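Local coordinates for coat protein (Leviviridae sp., PDB 6YFR) that forms the icosahedral shell of a single-stranded RNA bacteriophage particle, and probably packages the viral RNA inside it as related coat proteins do, at residues 13-18 with 39-44; 18-23 with 33-38; 46-51 with 81-86; 54-59 with 71-76. All coordinates share one frame; numbering follows the deposited sequence.

Interaction 1: residues 13-18 with 39-44; sequences TPLGKS and ESINAR
Leu-15 lies over the backbone of Glu-39: its CB is 3.3 Å from Glu-39 O, and its CD2 comes down on the same oxygen. The other branch of the leucine, CD1, reaches on to CG2 of Ile-41 at 3.6 Å, the two side chains crossing at about a right angle. Ile-41 offers that methyl because its CG2 stands anti to the carbonyl carbon while CG1 takes the position between N and C (chi1 51°). Next to the leucine, Gly-16 and Glu-39 make an antiparallel hydrogen-bonded pair: Gly-16 N gives to Glu-39 O and Glu-39 N to Gly-16 O, each at 2.9 Å. The positive phi of Gly-16 (127°) would press a CB against the preceding carbonyl, so glycine suits this strand start. CB of Glu-39 packs on Pro-14 O at 3.5 Å, but its carboxylate turns away, OE1 to Ser-50 and OE2 to Gln-37. Gly-115 of a second subunit packs on Leu-15 and Glu-39, and Tyr-8 of a third on Pro-14 and Leu-15. The pair lies at the end of the hairpin of strands 16-22 and 34-41 away from its connecting loop, with strand 47-59 alongside 34-41.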
loop_
_atom_site.group_PDB
_atom_site.type_symbol
_atom_site.label_atom_id
_atom_site.label_comp_id
_atom_site.label_asym_id
_atom_site.label_seq_id
_atom_site.Cartn_x
_atom_site.Cartn_y
_atom_site.Cartn_z
ATOM N N THR A 13 -64.184 4.248 -37.691
ATOM C CA THR A 13 -63.409 3.618 -38.738
ATOM C C THR A 13 -63.623 2.114 -38.658
ATOM O O THR A 13 -64.097 1.606 -37.636
ATOM C CB THR A 13 -61.918 3.957 -38.585
ATOM O OG1 THR A 13 -61.480 3.586 -37.273
ATOM C CG2 THR A 13 -61.692 5.448 -38.792
ATOM N N PRO A 14 -63.302 1.374 -39.724
ATOM C CA PRO A 14 -63.453 -0.091 -39.668
ATOM C C PRO A 14 -62.745 -0.741 -38.489
ATOM O O PRO A 14 -63.265 -1.707 -37.915
ATOM C CB PRO A 14 -62.864 -0.550 -41.014
ATOM C CG PRO A 14 -62.085 0.630 -41.524
ATOM C CD PRO A 14 -62.841 1.812 -41.046
ATOM N N LEU A 15 -61.582 -0.232 -38.104
ATOM C CA LEU A 15 -60.890 -0.700 -36.915
ATOM C C LEU A 15 -61.118 0.269 -35.762
ATOM O O LEU A 15 -61.383 1.457 -35.967
ATOM C CB LEU A 15 -59.395 -0.853 -37.182
ATOM C CG LEU A 15 -59.064 -1.731 -38.388
ATOM C CD1 LEU A 15 -57.583 -1.646 -38.691
ATOM C CD2 LEU A 15 -59.487 -3.166 -38.128
ATOM N N GLY A 16 -61.021 -0.254 -34.543
ATOM C CA GLY A 16 -61.229 0.559 -33.364
ATOM C C GLY A 16 -62.250 -0.028 -32.414
ATOM O O GLY A 16 -62.366 -1.254 -32.296
ATOM N N LYS A 17 -63.016 0.843 -31.752
ATOM C CA LYS A 17 -63.992 0.446 -30.747
ATOM C C LYS A 17 -65.320 1.142 -30.995
ATOM O O LYS A 17 -65.358 2.296 -31.433
ATOM C CB LYS A 17 -63.516 0.778 -29.322
ATOM C CG LYS A 17 -62.387 -0.095 -28.798
ATOM C CD LYS A 17 -62.202 0.086 -27.292
ATOM C CE LYS A 17 -61.902 1.536 -26.929
ATOM N NZ LYS A 17 -61.622 1.710 -25.474
ATOM N N SER A 18 -66.405 0.431 -30.704
ATOM C CA SER A 18 -67.749 0.985 -30.673
ATOM C C SER A 18 -68.400 0.536 -29.373
ATOM O O SER A 18 -68.192 -0.599 -28.938
ATOM C CB SER A 18 -68.570 0.525 -31.882
ATOM O OG SER A 18 -69.947 0.802 -31.705
ATOM N N GLU A 39 -62.466 -4.053 -33.195
ATOM C CA GLU A 39 -61.878 -4.643 -34.395
ATOM C C GLU A 39 -60.435 -4.165 -34.486
ATOM O O GLU A 39 -60.184 -3.001 -34.813
ATOM C CB GLU A 39 -62.668 -4.268 -35.649
ATOM C CG GLU A 39 -64.114 -4.736 -35.634
ATOM C CD GLU A 39 -64.251 -6.249 -35.617
ATOM O OE1 GLU A 39 -63.293 -6.947 -36.012
ATOM O OE2 GLU A 39 -65.324 -6.742 -35.211
ATOM N N SER A 40 -59.487 -5.054 -34.194
ATOM C CA SER A 40 -58.095 -4.640 -34.074
ATOM C C SER A 40 -57.183 -5.515 -34.924
ATOM O O SER A 40 -57.441 -6.703 -35.119
ATOM C CB SER A 40 -57.638 -4.671 -32.610
ATOM O OG SER A 40 -58.000 -5.893 -31.985
ATOM N N ILE A 41 -56.103 -4.917 -35.434
ATOM C CA ILE A 41 -55.150 -5.652 -36.257
ATOM C C ILE A 41 -54.011 -6.152 -35.387
ATOM O O ILE A 41 -53.621 -5.520 -34.398
ATOM C CB ILE A 41 -54.614 -4.795 -37.423
ATOM C CG1 ILE A 41 -54.107 -3.441 -36.917
ATOM C CG2 ILE A 41 -55.668 -4.633 -38.505
ATOM C CD1 ILE A 41 -53.430 -2.609 -37.987
ATOM N N ASN A 42 -53.481 -7.311 -35.760
ATOM C CA ASN A 42 -52.324 -7.863 -35.085
ATOM C C ASN A 42 -51.079 -7.049 -35.430
ATOM O O ASN A 42 -51.062 -6.257 -36.377
ATOM C CB ASN A 42 -52.136 -9.330 -35.474
ATOM C CG ASN A 42 -51.181 -10.058 -34.553
ATOM O OD1 ASN A 42 -50.862 -9.574 -33.467
ATOM N ND2 ASN A 42 -50.718 -11.227 -34.980
ATOM N N ALA A 43 -50.027 -7.246 -34.631
ATOM C CA ALA A 43 -48.766 -6.556 -34.886
ATOM C C ALA A 43 -48.210 -6.921 -36.257
ATOM O O ALA A 43 -47.906 -6.042 -37.073
ATOM C CB ALA A 43 -47.758 -6.882 -33.785
ATOM N N ARG A 44 -48.088 -8.217 -36.538
ATOM C CA ARG A 44 -47.619 -8.665 -37.843
ATOM C C ARG A 44 -48.681 -8.549 -38.927
ATOM O O ARG A 44 -48.417 -8.945 -40.068
ATOM C CB ARG A 44 -47.125 -10.113 -37.761
ATOM C CG ARG A 44 -46.001 -10.332 -36.756
ATOM C CD ARG A 44 -45.482 -11.764 -36.789
ATOM N NE ARG A 44 -44.393 -11.974 -35.837
ATOM C CZ ARG A 44 -43.737 -13.121 -35.689
ATOM N NH1 ARG A 44 -44.056 -14.172 -36.432
ATOM N NH2 ARG A 44 -42.759 -13.219 -34.797
#

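Interaction 2: residues 18-23 with 33-38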
loop_
_atom_site.group_PDB
_atom_site.type_symbol
_atom_site.label_atom_id
_atom_site.label_comp_id
_atom_site.label_asym_id
_atom_site.label_seq_id
_atom_site.Cartn_x
_atom_site.Cartn_y
_atom_site.Cartn_z
ATOM N N SER A 18 -66.405 0.431 -30.704
ATOM C CA SER A 18 -67.749 0.985 -30.673
ATOM C C SER A 18 -68.400 0.536 -29.373
ATOM O O SER A 18 -68.192 -0.599 -28.938
ATOM C CB SER A 18 -68.570 0.525 -31.882
ATOM O OG SER A 18 -69.947 0.802 -31.705
ATOM N N THR A 19 -69.167 1.424 -28.734
ATOM C CA THR A 19 -69.748 1.108 -27.434
ATOM C C THR A 19 -71.237 1.423 -27.401
ATOM O O THR A 19 -71.681 2.456 -27.911
ATOM C CB THR A 19 -69.048 1.864 -26.291
ATOM O OG1 THR A 19 -69.256 3.272 -26.442
ATOM C CG2 THR A 19 -67.553 1.572 -26.278
ATOM N N TRP A 20 -71.991 0.513 -26.792
ATOM C CA TRP A 20 -73.396 0.689 -26.461
ATOM C C TRP A 20 -73.545 0.740 -24.947
ATOM O O TRP A 20 -72.851 0.015 -24.222
ATOM C CB TRP A 20 -74.249 -0.462 -26.998
ATOM C CG TRP A 20 -74.242 -0.622 -28.478
ATOM C CD1 TRP A 20 -75.232 -0.260 -29.343
ATOM C CD2 TRP A 20 -73.205 -1.206 -29.276
ATOM N NE1 TRP A 20 -74.875 -0.575 -30.632
ATOM C CE2 TRP A 20 -73.635 -1.157 -30.617
ATOM C CE3 TRP A 20 -71.955 -1.759 -28.988
ATOM C CZ2 TRP A 20 -72.859 -1.640 -31.666
ATOM C CZ3 TRP A 20 -71.187 -2.239 -30.035
ATOM C CH2 TRP A 20 -71.642 -2.177 -31.355
ATOM N N ASN A 21 -74.455 1.583 -24.474
ATOM C CA ASN A 21 -74.801 1.647 -23.062
ATOM C C ASN A 21 -76.124 0.933 -22.823
ATOM O O ASN A 21 -77.049 1.023 -23.639
ATOM C CB ASN A 21 -74.905 3.096 -22.574
ATOM C CG ASN A 21 -73.553 3.763 -22.417
ATOM O OD1 ASN A 21 -72.509 3.117 -22.511
ATOM N ND2 ASN A 21 -73.568 5.067 -22.163
ATOM N N VAL A 22 -76.201 0.225 -21.698
ATOM C CA VAL A 22 -77.438 -0.415 -21.268
ATOM C C VAL A 22 -78.360 0.645 -20.685
ATOM O O VAL A 22 -77.986 1.363 -19.749
ATOM C CB VAL A 22 -77.152 -1.520 -20.241
ATOM C CG1 VAL A 22 -78.449 -2.027 -19.637
ATOM C CG2 VAL A 22 -76.376 -2.644 -20.882
ATOM N N THR A 23 -79.566 0.745 -21.227
ATOM C CA THR A 23 -80.498 1.782 -20.808
ATOM C C THR A 23 -81.265 1.348 -19.565
ATOM O O THR A 23 -81.447 0.157 -19.304
ATOM C CB THR A 23 -81.481 2.113 -21.932
ATOM O OG1 THR A 23 -82.165 0.917 -22.328
ATOM C CG2 THR A 23 -80.753 2.721 -23.143
ATOM N N PRO A 33 -73.726 -0.282 -17.310
ATOM C CA PRO A 33 -73.273 -1.471 -18.043
ATOM C C PRO A 33 -73.044 -1.150 -19.510
ATOM O O PRO A 33 -73.798 -0.391 -20.123
ATOM C CB PRO A 33 -74.427 -2.463 -17.857
ATOM C CG PRO A 33 -75.135 -2.001 -16.627
ATOM C CD PRO A 33 -75.002 -0.508 -16.614
ATOM N N GLN A 34 -71.989 -1.737 -20.074
ATOM C CA GLN A 34 -71.570 -1.415 -21.430
ATOM C C GLN A 34 -71.366 -2.672 -22.261
ATOM O O GLN A 34 -71.049 -3.748 -21.738
ATOM C CB GLN A 34 -70.272 -0.599 -21.435
ATOM C CG GLN A 34 -70.448 0.858 -21.065
ATOM C CD GLN A 34 -69.208 1.675 -21.361
ATOM O OE1 GLN A 34 -68.099 1.141 -21.415
ATOM N NE2 GLN A 34 -69.389 2.975 -21.566
ATOM N N VAL A 35 -71.550 -2.515 -23.571
ATOM C CA VAL A 35 -71.171 -3.514 -24.563
ATOM C C VAL A 35 -70.204 -2.851 -25.536
ATOM O O VAL A 35 -70.510 -1.797 -26.099
ATOM C CB VAL A 35 -72.392 -4.079 -25.311
ATOM C CG1 VAL A 35 -71.967 -5.227 -26.213
ATOM C CG2 VAL A 35 -73.462 -4.531 -24.332
ATOM N N VAL A 36 -69.042 -3.463 -25.730
ATOM C CA VAL A 36 -67.975 -2.888 -26.539
ATOM C C VAL A 36 -67.625 -3.875 -27.642
ATOM O O VAL A 36 -67.302 -5.036 -27.361
ATOM C CB VAL A 36 -66.737 -2.560 -25.689
ATOM C CG1 VAL A 36 -65.661 -1.914 -26.545
ATOM C CG2 VAL A 36 -67.117 -1.661 -24.526
ATOM N N GLN A 37 -67.688 -3.422 -28.890
ATOM C CA GLN A 37 -67.179 -4.185 -30.022
ATOM C C GLN A 37 -65.845 -3.597 -30.462
ATOM O O GLN A 37 -65.723 -2.380 -30.636
ATOM C CB GLN A 37 -68.157 -4.188 -31.198
ATOM C CG GLN A 37 -67.620 -4.954 -32.399
ATOM C CD GLN A 37 -68.492 -4.832 -33.634
ATOM O OE1 GLN A 37 -69.570 -4.235 -33.598
ATOM N NE2 GLN A 37 -68.024 -5.402 -34.742
ATOM N N THR A 38 -64.857 -4.463 -30.646
ATOM C CA THR A 38 -63.499 -4.070 -30.996
ATOM C C THR A 38 -63.088 -4.785 -32.274
ATOM O O THR A 38 -63.347 -5.981 -32.429
ATOM C CB THR A 38 -62.524 -4.409 -29.863
ATOM O OG1 THR A 38 -62.788 -3.564 -28.739
ATOM C CG2 THR A 38 -61.082 -4.229 -30.307
#
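Ser-18 pairs with Gln-37 in the antiparallel hairpin of strands 16-22 and 34-41, part of the sheet of a coat protein of single-stranded RNA phages. Backbone bonds run both ways between the two residues, and Ser-18 OG lies over one face of the Trp-20 ring, offset toward its rim. Thr-19 faces Val-36 in a non-hydrogen-bonded pair on the other side of the sheet; the two side chains run side by side, with Thr-19 CG2 3.7 Å from Val-36 CG2. Trp-20 is bonded to Val-35 in both directions, its N 2.8 Å from Val-35 O. CG stands anti to the carbonyl carbon (chi1 -61°); the indole beyond it lies alongside Gln-37, its plane 9° from that of the amide. Val-35 O meets the ring edge 3.2 Å from CE3, and CZ3 touches Gln-37 CB at 3.8 Å. A second subunit closes over this side: its Phe-104 meets Trp-20 edge-to-face, while its Arg-108 and Ser-111 bond to OE1 and NE2 of Gln-37, whose NE2 also bonds to Glu-39 OE2 of its own chain. The amide is thus gripped at both ends in a buried interface. Asn-21 returns to the Thr-19 side, next to Gln-34, whose NE2 donates to Asn-21 OD1 over 3.3 Å with an N-H...O angle of 140°. Val-22 closes the ladder through its N to Pro-33 O, and its side chain crosses that of Pro-33 at about a right angle, CG2 3.6 Å from Pro-33 CB.

Interaction 3: residues 46-51 with 81-86; sequences SNIMSK and LLQLSS
The amide of Gln-83 takes Ile-48 over one face: the isoleucine brings CD1 to 3.5 Å from Gln-83 CD and CG1 to 3.6 Å from the same carbon, both on one side of the amide plane, the two side chains crossing obliquely. Gln-83 is bent at chi2 (-67°), which turns CD back toward the isoleucine, and its CB rests on Ser-46 O at 3.4 Å. The amide of Asn-47 lies beside Leu-82, side by side and pointing the same way, on the face of the sheet opposite Ile-48 and Leu-81. The backbones run antiparallel. Ile-48 and Leu-81 are a hydrogen-bonded pair, with Ile-48 N to Leu-81 O and Leu-81 N to Ile-48 O both at 2.9 Å. Beyond the strand end, Gln-83 N still reaches Ser-46 O at 2.8 Å. Leu-81 also sets CD1 against Ser-50 OG at 3.6 Å; that hydroxyl bonds to Glu-39 and to Ile-112 O of a second subunit, and Ile-112 of that subunit also packs on Leu-81. Val-90 of helix 90-107 lies on Leu-82, and Pro-29 of a third subunit packs on Gln-83. Backbone bonds therefore fix the register where strand 70-82 ends, while the side chains add mostly van der Waals contact, with the buried Ser-50 hydroxyl satisfied from outside the pair.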
loop_
_atom_site.group_PDB
_atom_site.type_symbol
_atom_site.label_atom_id
_atom_site.label_comp_id
_atom_site.label_asym_id
_atom_site.label_seq_id
_atom_site.Cartn_x
_atom_site.Cartn_y
_atom_site.Cartn_z
ATOM N N SER A 46 -51.270 -10.254 -39.421
ATOM C CA SER A 46 -51.740 -11.549 -39.890
ATOM C C SER A 46 -53.204 -11.788 -39.551
ATOM O O SER A 46 -53.927 -12.388 -40.353
ATOM C CB SER A 46 -50.878 -12.671 -39.303
ATOM O OG SER A 46 -50.832 -12.603 -37.889
ATOM N N ASN A 47 -53.661 -11.316 -38.393
ATOM C CA ASN A 47 -55.032 -11.525 -37.955
ATOM C C ASN A 47 -55.711 -10.190 -37.696
ATOM O O ASN A 47 -55.070 -9.216 -37.297
ATOM C CB ASN A 47 -55.101 -12.366 -36.667
ATOM C CG ASN A 47 -54.653 -13.795 -36.875
ATOM O OD1 ASN A 47 -54.633 -14.299 -37.996
ATOM N ND2 ASN A 47 -54.299 -14.465 -35.784
ATOM N N ILE A 48 -57.022 -10.158 -37.919
ATOM C CA ILE A 48 -57.888 -9.137 -37.342
ATOM C C ILE A 48 -58.705 -9.810 -36.252
ATOM O O ILE A 48 -59.352 -10.835 -36.492
ATOM C CB ILE A 48 -58.798 -8.472 -38.384
ATOM C CG1 ILE A 48 -57.972 -7.589 -39.317
ATOM C CG2 ILE A 48 -59.852 -7.622 -37.697
ATOM C CD1 ILE A 48 -58.808 -6.811 -40.308
ATOM N N MET A 49 -58.653 -9.251 -35.052
ATOM C CA MET A 49 -59.430 -9.747 -33.928
ATOM C C MET A 49 -60.752 -8.993 -33.877
ATOM O O MET A 49 -60.763 -7.754 -33.803
ATOM C CB MET A 49 -58.661 -9.580 -32.619
ATOM C CG MET A 49 -57.399 -10.420 -32.531
ATOM S SD MET A 49 -57.764 -12.183 -32.475
ATOM C CE MET A 49 -58.764 -12.266 -30.993
ATOM N N SER A 50 -61.857 -9.740 -33.950
ATOM C CA SER A 50 -63.195 -9.212 -33.717
ATOM C C SER A 50 -63.614 -9.611 -32.309
ATOM O O SER A 50 -63.684 -10.804 -32.001
ATOM C CB SER A 50 -64.193 -9.754 -34.741
ATOM O OG SER A 50 -63.855 -9.366 -36.061
ATOM N N LYS A 51 -63.890 -8.624 -31.460
ATOM C CA LYS A 51 -64.212 -8.876 -30.065
ATOM C C LYS A 51 -65.530 -8.214 -29.685
ATOM O O LYS A 51 -65.859 -7.123 -30.159
ATOM C CB LYS A 51 -63.101 -8.363 -29.138
ATOM C CG LYS A 51 -61.758 -9.057 -29.304
ATOM C CD LYS A 51 -60.723 -8.450 -28.363
ATOM C CE LYS A 51 -59.363 -9.107 -28.534
ATOM N NZ LYS A 51 -58.335 -8.509 -27.638
ATOM N N LEU A 81 -59.853 -13.377 -37.713
ATOM C CA LEU A 81 -60.037 -13.297 -39.157
ATOM C C LEU A 81 -58.655 -13.280 -39.801
ATOM O O LEU A 81 -57.930 -12.282 -39.698
ATOM C CB LEU A 81 -60.827 -12.046 -39.532
ATOM C CG LEU A 81 -62.113 -11.779 -38.751
ATOM C CD1 LEU A 81 -62.821 -10.546 -39.294
ATOM C CD2 LEU A 81 -63.021 -12.991 -38.799
ATOM N N LEU A 82 -58.285 -14.384 -40.446
ATOM C CA LEU A 82 -56.988 -14.471 -41.105
ATOM C C LEU A 82 -56.938 -13.509 -42.284
ATOM O O LEU A 82 -57.858 -13.470 -43.105
ATOM C CB LEU A 82 -56.732 -15.900 -41.575
ATOM C CG LEU A 82 -56.813 -16.989 -40.506
ATOM C CD1 LEU A 82 -56.766 -18.372 -41.145
ATOM C CD2 LEU A 82 -55.693 -16.821 -39.504
ATOM N N GLN A 83 -55.855 -12.734 -42.371
ATOM C CA GLN A 83 -55.732 -11.688 -43.376
ATOM C C GLN A 83 -54.721 -11.997 -44.471
ATOM O O GLN A 83 -54.721 -11.308 -45.498
ATOM C CB GLN A 83 -55.347 -10.357 -42.710
ATOM C CG GLN A 83 -56.365 -9.850 -41.712
ATOM C CD GLN A 83 -57.663 -9.441 -42.370
ATOM O OE1 GLN A 83 -58.720 -10.004 -42.084
ATOM N NE2 GLN A 83 -57.592 -8.452 -43.253
ATOM N N LEU A 84 -53.866 -13.003 -44.292
ATOM C CA LEU A 84 -52.784 -13.257 -45.235
ATOM C C LEU A 84 -52.770 -14.707 -45.696
ATOM O O LEU A 84 -51.729 -15.223 -46.108
ATOM C CB LEU A 84 -51.434 -12.880 -44.623
ATOM C CG LEU A 84 -51.318 -11.437 -44.129
ATOM C CD1 LEU A 84 -49.956 -11.190 -43.507
ATOM C CD2 LEU A 84 -51.577 -10.466 -45.269
ATOM N N SER A 85 -53.912 -15.382 -45.637
ATOM C CA SER A 85 -54.003 -16.774 -46.050
ATOM C C SER A 85 -54.445 -16.864 -47.503
ATOM O O SER A 85 -55.362 -16.156 -47.929
ATOM C CB SER A 85 -54.976 -17.549 -45.161
ATOM O OG SER A 85 -55.048 -18.905 -45.559
ATOM N N SER A 86 -53.785 -17.739 -48.259
ATOM C CA SER A 86 -54.160 -18.010 -49.640
ATOM C C SER A 86 -55.251 -19.065 -49.760
ATOM O O SER A 86 -55.754 -19.292 -50.866
ATOM C CB SER A 86 -52.934 -18.458 -50.443
ATOM O OG SER A 86 -51.919 -17.469 -50.410
#

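Interaction 4: residues 54-59 with 71-76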
loop_
_atom_site.group_PDB
_atom_site.type_symbol
_atom_site.label_atom_id
_atom_site.label_comp_id
_atom_site.label_asym_id
_atom_site.label_seq_id
_atom_site.Cartn_x
_atom_site.Cartn_y
_atom_site.Cartn_z
ATOM N N VAL A 54 -69.094 -7.609 -22.784
ATOM C CA VAL A 54 -70.204 -7.114 -21.982
ATOM C C VAL A 54 -69.698 -6.965 -20.557
ATOM O O VAL A 54 -69.317 -7.958 -19.917
ATOM C CB VAL A 54 -71.420 -8.049 -22.050
ATOM C CG1 VAL A 54 -72.545 -7.493 -21.202
ATOM C CG2 VAL A 54 -71.867 -8.222 -23.491
ATOM N N TYR A 55 -69.672 -5.722 -20.076
ATOM C CA TYR A 55 -69.297 -5.397 -18.705
ATOM C C TYR A 55 -70.559 -4.948 -17.980
ATOM O O TYR A 55 -71.112 -3.886 -18.293
ATOM C CB TYR A 55 -68.234 -4.299 -18.670
ATOM C CG TYR A 55 -67.028 -4.554 -19.544
ATOM C CD1 TYR A 55 -66.052 -5.466 -19.167
ATOM C CD2 TYR A 55 -66.854 -3.867 -20.739
ATOM C CE1 TYR A 55 -64.942 -5.698 -19.960
ATOM C CE2 TYR A 55 -65.746 -4.090 -21.539
ATOM C CZ TYR A 55 -64.795 -5.007 -21.145
ATOM O OH TYR A 55 -63.693 -5.234 -21.939
ATOM N N TYR A 56 -71.020 -5.748 -17.018
ATOM C CA TYR A 56 -72.177 -5.394 -16.199
ATOM C C TYR A 56 -71.692 -5.156 -14.773
ATOM O O TYR A 56 -71.257 -6.092 -14.095
ATOM C CB TYR A 56 -73.245 -6.484 -16.239
ATOM C CG TYR A 56 -74.578 -6.045 -15.673
ATOM C CD1 TYR A 56 -75.574 -5.548 -16.502
ATOM C CD2 TYR A 56 -74.839 -6.126 -14.310
ATOM C CE1 TYR A 56 -76.794 -5.143 -15.990
ATOM C CE2 TYR A 56 -76.057 -5.724 -13.790
ATOM C CZ TYR A 56 -77.030 -5.232 -14.635
ATOM O OH TYR A 56 -78.244 -4.829 -14.123
ATOM N N TYR A 57 -71.766 -3.909 -14.322
ATOM C CA TYR A 57 -71.297 -3.539 -12.995
ATOM C C TYR A 57 -72.443 -3.697 -12.004
ATOM O O TYR A 57 -73.499 -3.074 -12.164
ATOM C CB TYR A 57 -70.757 -2.111 -13.000
ATOM C CG TYR A 57 -69.726 -1.874 -14.079
ATOM C CD1 TYR A 57 -68.430 -2.363 -13.950
ATOM C CD2 TYR A 57 -70.049 -1.170 -15.233
ATOM C CE1 TYR A 57 -67.483 -2.152 -14.939
ATOM C CE2 TYR A 57 -69.108 -0.952 -16.227
ATOM C CZ TYR A 57 -67.828 -1.445 -16.075
ATOM O OH TYR A 57 -66.891 -1.231 -17.061
ATOM N N ILE A 58 -72.235 -4.528 -10.988
ATOM C CA ILE A 58 -73.290 -4.881 -10.043
ATOM C C ILE A 58 -72.761 -4.696 -8.624
ATOM O O ILE A 58 -71.614 -5.070 -8.331
ATOM C CB ILE A 58 -73.792 -6.314 -10.300
ATOM C CG1 ILE A 58 -74.991 -6.657 -9.416
ATOM C CG2 ILE A 58 -72.671 -7.335 -10.116
ATOM C CD1 ILE A 58 -75.630 -7.987 -9.765
ATOM N N PRO A 59 -73.538 -4.097 -7.722
ATOM C CA PRO A 59 -73.058 -3.909 -6.349
ATOM C C PRO A 59 -72.965 -5.229 -5.605
ATOM O O PRO A 59 -73.746 -6.156 -5.831
ATOM C CB PRO A 59 -74.112 -2.988 -5.724
ATOM C CG PRO A 59 -75.339 -3.193 -6.558
ATOM C CD PRO A 59 -74.840 -3.447 -7.949
ATOM N N ASP A 71 -68.718 -5.336 -8.089
ATOM C CA ASP A 71 -68.236 -6.457 -8.871
ATOM C C ASP A 71 -68.603 -6.248 -10.337
ATOM O O ASP A 71 -69.495 -5.464 -10.677
ATOM C CB ASP A 71 -68.827 -7.769 -8.354
ATOM C CG ASP A 71 -68.620 -7.954 -6.861
ATOM O OD1 ASP A 71 -67.494 -7.712 -6.377
ATOM O OD2 ASP A 71 -69.589 -8.339 -6.171
ATOM N N THR A 72 -67.898 -6.956 -11.210
ATOM C CA THR A 72 -68.122 -6.865 -12.645
ATOM C C THR A 72 -68.420 -8.252 -13.189
ATOM O O THR A 72 -67.600 -9.167 -13.047
ATOM C CB THR A 72 -66.912 -6.260 -13.358
ATOM O OG1 THR A 72 -66.647 -4.957 -12.829
ATOM C CG2 THR A 72 -67.179 -6.153 -14.847
ATOM N N ILE A 73 -69.596 -8.411 -13.788
ATOM C CA ILE A 73 -69.906 -9.590 -14.588
ATOM C C ILE A 73 -69.363 -9.329 -15.990
ATOM O O ILE A 73 -69.836 -8.427 -16.690
ATOM C CB ILE A 73 -71.410 -9.878 -14.612
ATOM C CG1 ILE A 73 -71.949 -9.964 -13.182
ATOM C CG2 ILE A 73 -71.689 -11.167 -15.356
ATOM C CD1 ILE A 73 -73.444 -10.175 -13.105
ATOM N N ARG A 74 -68.343 -10.087 -16.380
ATOM C CA ARG A 74 -67.669 -9.915 -17.660
ATOM C C ARG A 74 -67.983 -11.091 -18.569
ATOM O O ARG A 74 -67.868 -12.255 -18.157
ATOM C CB ARG A 74 -66.152 -9.796 -17.486
ATOM C CG ARG A 74 -65.651 -8.383 -17.299
ATOM C CD ARG A 74 -64.133 -8.333 -17.323
ATOM N NE ARG A 74 -63.632 -6.985 -17.068
ATOM C CZ ARG A 74 -63.372 -6.500 -15.857
ATOM N NH1 ARG A 74 -63.562 -7.256 -14.783
ATOM N NH2 ARG A 74 -62.920 -5.262 -15.721
ATOM N N CYS A 75 -68.367 -10.779 -19.805
ATOM C CA CYS A 75 -68.571 -11.787 -20.838
ATOM C C CYS A 75 -67.813 -11.359 -22.086
ATOM O O CYS A 75 -68.115 -10.312 -22.668
ATOM C CB CYS A 75 -70.059 -11.973 -21.137
ATOM S SG CYS A 75 -70.418 -13.296 -22.302
ATOM N N GLU A 76 -66.841 -12.170 -22.498
ATOM C CA GLU A 76 -65.937 -11.840 -23.591
ATOM C C GLU A 76 -66.101 -12.825 -24.741
ATOM O O GLU A 76 -66.357 -14.015 -24.533
ATOM C CB GLU A 76 -64.470 -11.854 -23.130
ATOM C CG GLU A 76 -64.130 -10.856 -22.033
ATOM C CD GLU A 76 -63.939 -9.446 -22.559
ATOM O OE1 GLU A 76 -64.071 -9.242 -23.786
ATOM O OE2 GLU A 76 -63.651 -8.540 -21.744
#
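Tyr-55 overlaps the extended chain of Arg-74: CD1 touches Arg-74 CG at 3.5 Å, and Arg-74 CD and NE lie at the ring edge, NE 3.4 Å from CE1. The ring and guanidinium planes are 79° apart, so the two groups do not stack, and Thr-72 CG2 lies over one face of the guanidinium. Glu-76 is bent at chi2 (-79°), and its OE2 lies 3.3 Å from Tyr-55 OH. Further along the same face, Tyr-57 and Thr-72 run side by side, with Thr-72 OG1 at the ring edge 3.3 Å from Tyr-57 CD1. The opposite face carries Val-54, Tyr-56 and Ile-58 against Cys-75, Ile-73 and Asp-71, and is more apolar: CG2 of Ile-58 comes 4.1 Å from CG1 of Ile-73. On that face Tyr-56 CB is 4.2 Å from Ile-73 CB. These three pairs are each joined by two backbone bonds, that from Asp-71 N to Ile-58 O being the most bent (131°). The ladder belongs to the hairpin of strands 47-59 and 70-82. Strand 34-41 flanks it on one side, with Val-36 against Tyr-55, and on the other side Cys-75 and Glu-76 pair with a strand of a second subunit, which continues the antiparallel sheet across the interface.

How the interactions relate
The four contacts tie neighbouring strands of one antiparallel sheet. Interactions 1 and 2 hold strands 16-22 and 34-41, interactions 3 and 4 strands 47-59 and 70-82; in each hairpin the contact nearer the connecting loop (2 or 4) is nested inside the other. Interaction 2 is the most buried, with Trp-20 and Gln-37 under a second subunit, while the other three are partly buried. Interactions 1 and 3, at the ends away from the loops, have few ladder bonds; the side-chain contact is aliphatic in 1 and aliphatic against an amide in 3. Interaction 4 adds tyrosines and charged groups. Ser-40 O to Met-49 N links 1 with 3, and Gln-34 O to Tyr-55 N links 2 with 4.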